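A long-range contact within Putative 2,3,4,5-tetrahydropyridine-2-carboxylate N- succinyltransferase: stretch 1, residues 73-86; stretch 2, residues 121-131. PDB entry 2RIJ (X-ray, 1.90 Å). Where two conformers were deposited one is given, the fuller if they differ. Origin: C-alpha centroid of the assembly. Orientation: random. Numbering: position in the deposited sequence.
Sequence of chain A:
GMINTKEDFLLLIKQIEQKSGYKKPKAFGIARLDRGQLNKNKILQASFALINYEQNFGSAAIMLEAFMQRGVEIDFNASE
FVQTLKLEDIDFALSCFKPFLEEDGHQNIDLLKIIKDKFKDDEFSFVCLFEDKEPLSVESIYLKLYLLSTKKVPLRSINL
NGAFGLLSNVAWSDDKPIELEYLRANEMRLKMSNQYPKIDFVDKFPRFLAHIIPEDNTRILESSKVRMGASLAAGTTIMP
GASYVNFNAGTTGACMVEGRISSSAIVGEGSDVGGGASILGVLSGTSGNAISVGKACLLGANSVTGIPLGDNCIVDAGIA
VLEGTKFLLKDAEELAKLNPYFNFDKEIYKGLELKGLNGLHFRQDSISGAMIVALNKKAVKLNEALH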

# COMPACT_ATOMS: atom_id res chain seq x y z
N GLU A 73 40.91 -52.84 31.13
CA GLU A 73 39.64 -53.51 30.79
C GLU A 73 38.85 -52.58 29.86
O GLU A 73 38.43 -51.52 30.27
CB GLU A 73 38.81 -53.80 32.06
N ILE A 74 38.71 -52.96 28.59
CA ILE A 74 38.01 -52.12 27.61
C ILE A 74 36.56 -52.60 27.56
O ILE A 74 36.29 -53.77 27.29
CB ILE A 74 38.67 -52.23 26.19
CG1 ILE A 74 40.17 -51.87 26.27
CG2 ILE A 74 37.90 -51.41 25.13
CD1 ILE A 74 40.90 -51.92 24.91
N ASP A 75 35.62 -51.70 27.81
CA ASP A 75 34.19 -52.00 27.62
C ASP A 75 33.78 -51.72 26.17
O ASP A 75 33.52 -50.59 25.80
CB ASP A 75 33.34 -51.16 28.58
CG ASP A 75 31.84 -51.42 28.46
OD1 ASP A 75 31.44 -52.33 27.69
OD2 ASP A 75 31.05 -50.70 29.12
N PHE A 76 33.71 -52.78 25.35
CA PHE A 76 33.42 -52.64 23.94
C PHE A 76 31.93 -52.39 23.70
O PHE A 76 31.49 -52.21 22.56
CB PHE A 76 33.86 -53.87 23.16
CG PHE A 76 35.32 -53.96 22.98
CD1 PHE A 76 35.95 -53.26 21.97
CD2 PHE A 76 36.08 -54.75 23.81
CE1 PHE A 76 37.31 -53.32 21.80
CE2 PHE A 76 37.46 -54.83 23.64
CZ PHE A 76 38.07 -54.11 22.63
N ASN A 77 31.15 -52.42 24.77
CA ASN A 77 29.75 -52.02 24.70
C ASN A 77 29.51 -50.54 25.00
O ASN A 77 28.38 -50.08 24.88
CB ASN A 77 28.90 -52.86 25.64
CG ASN A 77 29.01 -54.33 25.34
OD1 ASN A 77 28.91 -54.76 24.17
ND2 ASN A 77 29.25 -55.13 26.38
N ALA A 78 30.54 -49.81 25.40
CA ALA A 78 30.44 -48.36 25.58
C ALA A 78 30.56 -47.73 24.21
O ALA A 78 30.99 -48.39 23.25
CB ALA A 78 31.53 -47.87 26.53
N SER A 79 30.15 -46.47 24.07
CA SER A 79 30.18 -45.79 22.77
C SER A 79 31.59 -45.34 22.39
O SER A 79 31.87 -45.02 21.24
CB SER A 79 29.24 -44.58 22.74
OG SER A 79 29.46 -43.73 23.84
N GLU A 80 32.47 -45.27 23.37
CA GLU A 80 33.78 -44.70 23.15
C GLU A 80 34.76 -45.28 24.14
O GLU A 80 34.36 -45.87 25.15
CB GLU A 80 33.72 -43.16 23.30
CG GLU A 80 33.42 -42.71 24.73
CD GLU A 80 33.40 -41.21 24.85
OE1 GLU A 80 32.53 -40.58 24.21
OE2 GLU A 80 34.24 -40.67 25.62
N PHE A 81 36.05 -45.11 23.83
CA PHE A 81 37.14 -45.51 24.72
C PHE A 81 38.25 -44.49 24.62
O PHE A 81 38.66 -44.10 23.51
CB PHE A 81 37.59 -46.97 24.42
CG PHE A 81 38.87 -47.37 25.11
CD1 PHE A 81 38.88 -47.75 26.44
CD2 PHE A 81 40.06 -47.39 24.41
CE1 PHE A 81 40.06 -48.12 27.07
CE2 PHE A 81 41.25 -47.76 25.04
CZ PHE A 81 41.24 -48.13 26.37
N VAL A 82 38.68 -43.99 25.78
CA VAL A 82 39.73 -43.01 25.92
C VAL A 82 40.73 -43.51 26.94
O VAL A 82 40.35 -43.93 28.02
CB VAL A 82 39.16 -41.66 26.40
CG1 VAL A 82 40.24 -40.61 26.56
CG2 VAL A 82 38.05 -41.16 25.44
N GLN A 83 42.02 -43.45 26.62
CA GLN A 83 43.04 -43.89 27.58
C GLN A 83 44.35 -43.20 27.33
O GLN A 83 44.82 -43.15 26.20
CB GLN A 83 43.24 -45.40 27.45
CG GLN A 83 43.95 -46.07 28.61
CD GLN A 83 43.06 -46.26 29.84
OE1 GLN A 83 41.84 -46.17 29.78
NE2 GLN A 83 43.69 -46.48 30.96
N THR A 84 44.99 -42.76 28.41
CA THR A 84 46.33 -42.16 28.37
C THR A 84 47.33 -43.19 27.93
O THR A 84 47.29 -44.33 28.41
CB THR A 84 46.74 -41.66 29.80
OG1 THR A 84 45.88 -40.60 30.16
CG2 THR A 84 48.20 -41.17 29.86
N LEU A 85 48.21 -42.80 27.02
CA LEU A 85 49.30 -43.64 26.55
C LEU A 85 50.52 -43.54 27.47
O LEU A 85 50.92 -42.45 27.90
CB LEU A 85 49.71 -43.25 25.12
CG LEU A 85 48.70 -43.62 24.05
CD1 LEU A 85 48.89 -42.68 22.87
CD2 LEU A 85 48.88 -45.15 23.66
N LYS A 86 51.07 -44.71 27.79
CA LYS A 86 52.37 -44.87 28.42
C LYS A 86 53.41 -45.21 27.35
O LYS A 86 53.06 -45.71 26.28
CB LYS A 86 52.28 -45.99 29.46
CG LYS A 86 51.29 -45.66 30.54
CD LYS A 86 51.27 -46.68 31.62
CE LYS A 86 50.52 -46.15 32.81
NZ LYS A 86 50.50 -47.09 33.93
N ASP A 121 54.79 -38.15 29.94
CA ASP A 121 53.71 -38.79 30.66
C ASP A 121 52.47 -37.93 30.65
O ASP A 121 52.58 -36.71 30.74
CB ASP A 121 54.10 -39.09 32.11
CG ASP A 121 55.09 -40.26 32.23
OD1 ASP A 121 54.82 -41.38 31.64
OD2 ASP A 121 56.11 -40.05 32.92
N ASP A 122 51.31 -38.57 30.55
CA ASP A 122 49.99 -37.94 30.56
C ASP A 122 49.73 -36.89 29.46
O ASP A 122 48.82 -36.09 29.58
CB ASP A 122 49.72 -37.34 31.94
CG ASP A 122 49.77 -38.36 33.04
OD1 ASP A 122 49.02 -39.36 32.97
OD2 ASP A 122 50.60 -38.18 33.95
N GLU A 123 50.52 -36.92 28.42
CA GLU A 123 50.50 -35.90 27.36
C GLU A 123 49.64 -36.40 26.18
O GLU A 123 49.02 -35.61 25.48
CB GLU A 123 51.96 -35.71 26.90
CG GLU A 123 52.23 -34.73 25.76
CD GLU A 123 52.39 -33.30 26.22
OE1 GLU A 123 52.21 -33.05 27.43
OE2 GLU A 123 52.70 -32.43 25.39
N PHE A 124 49.66 -37.71 25.95
CA PHE A 124 49.03 -38.32 24.80
C PHE A 124 47.99 -39.35 25.22
O PHE A 124 48.16 -40.08 26.21
CB PHE A 124 50.07 -38.97 23.90
CG PHE A 124 51.16 -38.05 23.47
CD1 PHE A 124 50.98 -37.21 22.40
CD2 PHE A 124 52.40 -38.08 24.09
CE1 PHE A 124 52.01 -36.33 21.97
CE2 PHE A 124 53.44 -37.23 23.68
CZ PHE A 124 53.25 -36.37 22.62
N SER A 125 46.90 -39.38 24.47
CA SER A 125 45.77 -40.28 24.77
C SER A 125 45.20 -40.86 23.49
O SER A 125 45.01 -40.16 22.49
CB SER A 125 44.65 -39.55 25.52
OG SER A 125 44.99 -39.26 26.87
N PHE A 126 44.94 -42.16 23.53
CA PHE A 126 44.20 -42.83 22.48
C PHE A 126 42.71 -42.57 22.68
O PHE A 126 42.18 -42.63 23.80
CB PHE A 126 44.47 -44.31 22.53
CG PHE A 126 43.78 -45.08 21.46
CD1 PHE A 126 44.26 -45.06 20.16
CD2 PHE A 126 42.66 -45.84 21.75
CE1 PHE A 126 43.64 -45.81 19.18
CE2 PHE A 126 42.03 -46.58 20.77
CZ PHE A 126 42.52 -46.59 19.50
N VAL A 127 42.05 -42.23 21.59
CA VAL A 127 40.64 -41.84 21.61
C VAL A 127 39.97 -42.60 20.49
O VAL A 127 40.42 -42.54 19.37
CB VAL A 127 40.48 -40.31 21.39
CG1 VAL A 127 39.04 -39.88 21.52
CG2 VAL A 127 41.38 -39.53 22.38
N CYS A 128 38.93 -43.35 20.81
CA CYS A 128 38.16 -44.01 19.78
C CYS A 128 36.67 -44.03 20.04
O CYS A 128 36.21 -44.00 21.19
CB CYS A 128 38.72 -45.41 19.47
SG CYS A 128 38.20 -46.71 20.55
N LEU A 129 35.91 -44.05 18.94
CA LEU A 129 34.47 -44.18 18.97
C LEU A 129 34.09 -45.56 18.46
O LEU A 129 34.51 -45.97 17.37
CB LEU A 129 33.80 -43.11 18.10
CG LEU A 129 34.17 -41.66 18.37
CD1 LEU A 129 33.39 -40.72 17.41
CD2 LEU A 129 33.89 -41.32 19.80
N PHE A 130 33.28 -46.27 19.24
CA PHE A 130 32.65 -47.56 18.79
C PHE A 130 31.28 -47.39 18.14
O PHE A 130 30.87 -48.22 17.34
CB PHE A 130 32.52 -48.52 19.95
CG PHE A 130 33.83 -48.97 20.50
CD1 PHE A 130 34.73 -49.64 19.71
CD2 PHE A 130 34.16 -48.73 21.83
CE1 PHE A 130 35.96 -50.03 20.21
CE2 PHE A 130 35.38 -49.13 22.34
CZ PHE A 130 36.29 -49.77 21.53
N GLU A 131 30.59 -46.32 18.51
CA GLU A 131 29.32 -45.96 17.88
C GLU A 131 29.16 -44.45 17.95
O GLU A 131 29.98 -43.77 18.55
CB GLU A 131 28.14 -46.68 18.55
CG GLU A 131 28.08 -46.56 20.06
CD GLU A 131 27.39 -47.74 20.75
OE1 GLU A 131 26.80 -48.57 20.05
OE2 GLU A 131 27.44 -47.83 22.00
O HOH W 1 46.95 -38.18 28.51
O HOH W 2 46.16 -39.49 32.76
O HOH W 3 51.57 -41.49 30.41
O HOH W 4 51.32 -39.75 27.42

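Antiparallel strands are joined by a backbone ladder, but the ladder says little about how a pairing is finished at its ends; here a phenylalanine closes one end and water-bound hydroxyls lie at the other. Residues 80-84 run against 124-129 with their directions 169° apart. Phe-81 and Cys-128 form a hydrogen-bonded pair, N of Phe-81 to O of Cys-128 at 2.9 Å and N of Cys-128 to O of Phe-81 at 2.8 Å, and Gln-83 repeats the pattern with Phe-126. Beyond them, Leu-85 N donates to Phe-124 O (2.8 Å), while Ser-79 O accepts from Phe-130 N (2.7 Å) and Glu-131 N (3.3 Å).

Phe-130 covers the most surface. It lies just past its strand, where its CA-to-CB bond points toward the other stretch, and its m rotamer lays the ring against the turn from Asp-75 to Ala-78 that precedes the partner strand. Phe-76 CD1 comes within 3.5 Å of Phe-130 CZ, the two rings meeting obliquely with planes at 56°, and Phe-81 CB lies 3.7 Å from Phe-130 CE2. A large flat side chain suits this site because it can touch both turn and strand at once.

Phe-126 and Phe-81 follow in area. Both are t rotamers on the same sheet face and meet edge to edge, Phe-81 CD2 to Phe-126 CD2 at 4.0 Å; Cys-128 SG, also at the Phe-81 ring edge, packs 3.9 Å from Phe-81 CB. All three side chains are buried, and the two rings and the thiol suit a packing that rests on apolar contact.

The other face is mixed. Val-82 CG2 approaches Val-127 CG1 at 4.2 Å, but Thr-84 and Ser-125 sit nearer water. Their hydroxyls share water 1, which lies 3.1 Å from Thr-84 OG1 and 2.8 Å from Ser-125 OG, so small polar side chains fit this hydrated end.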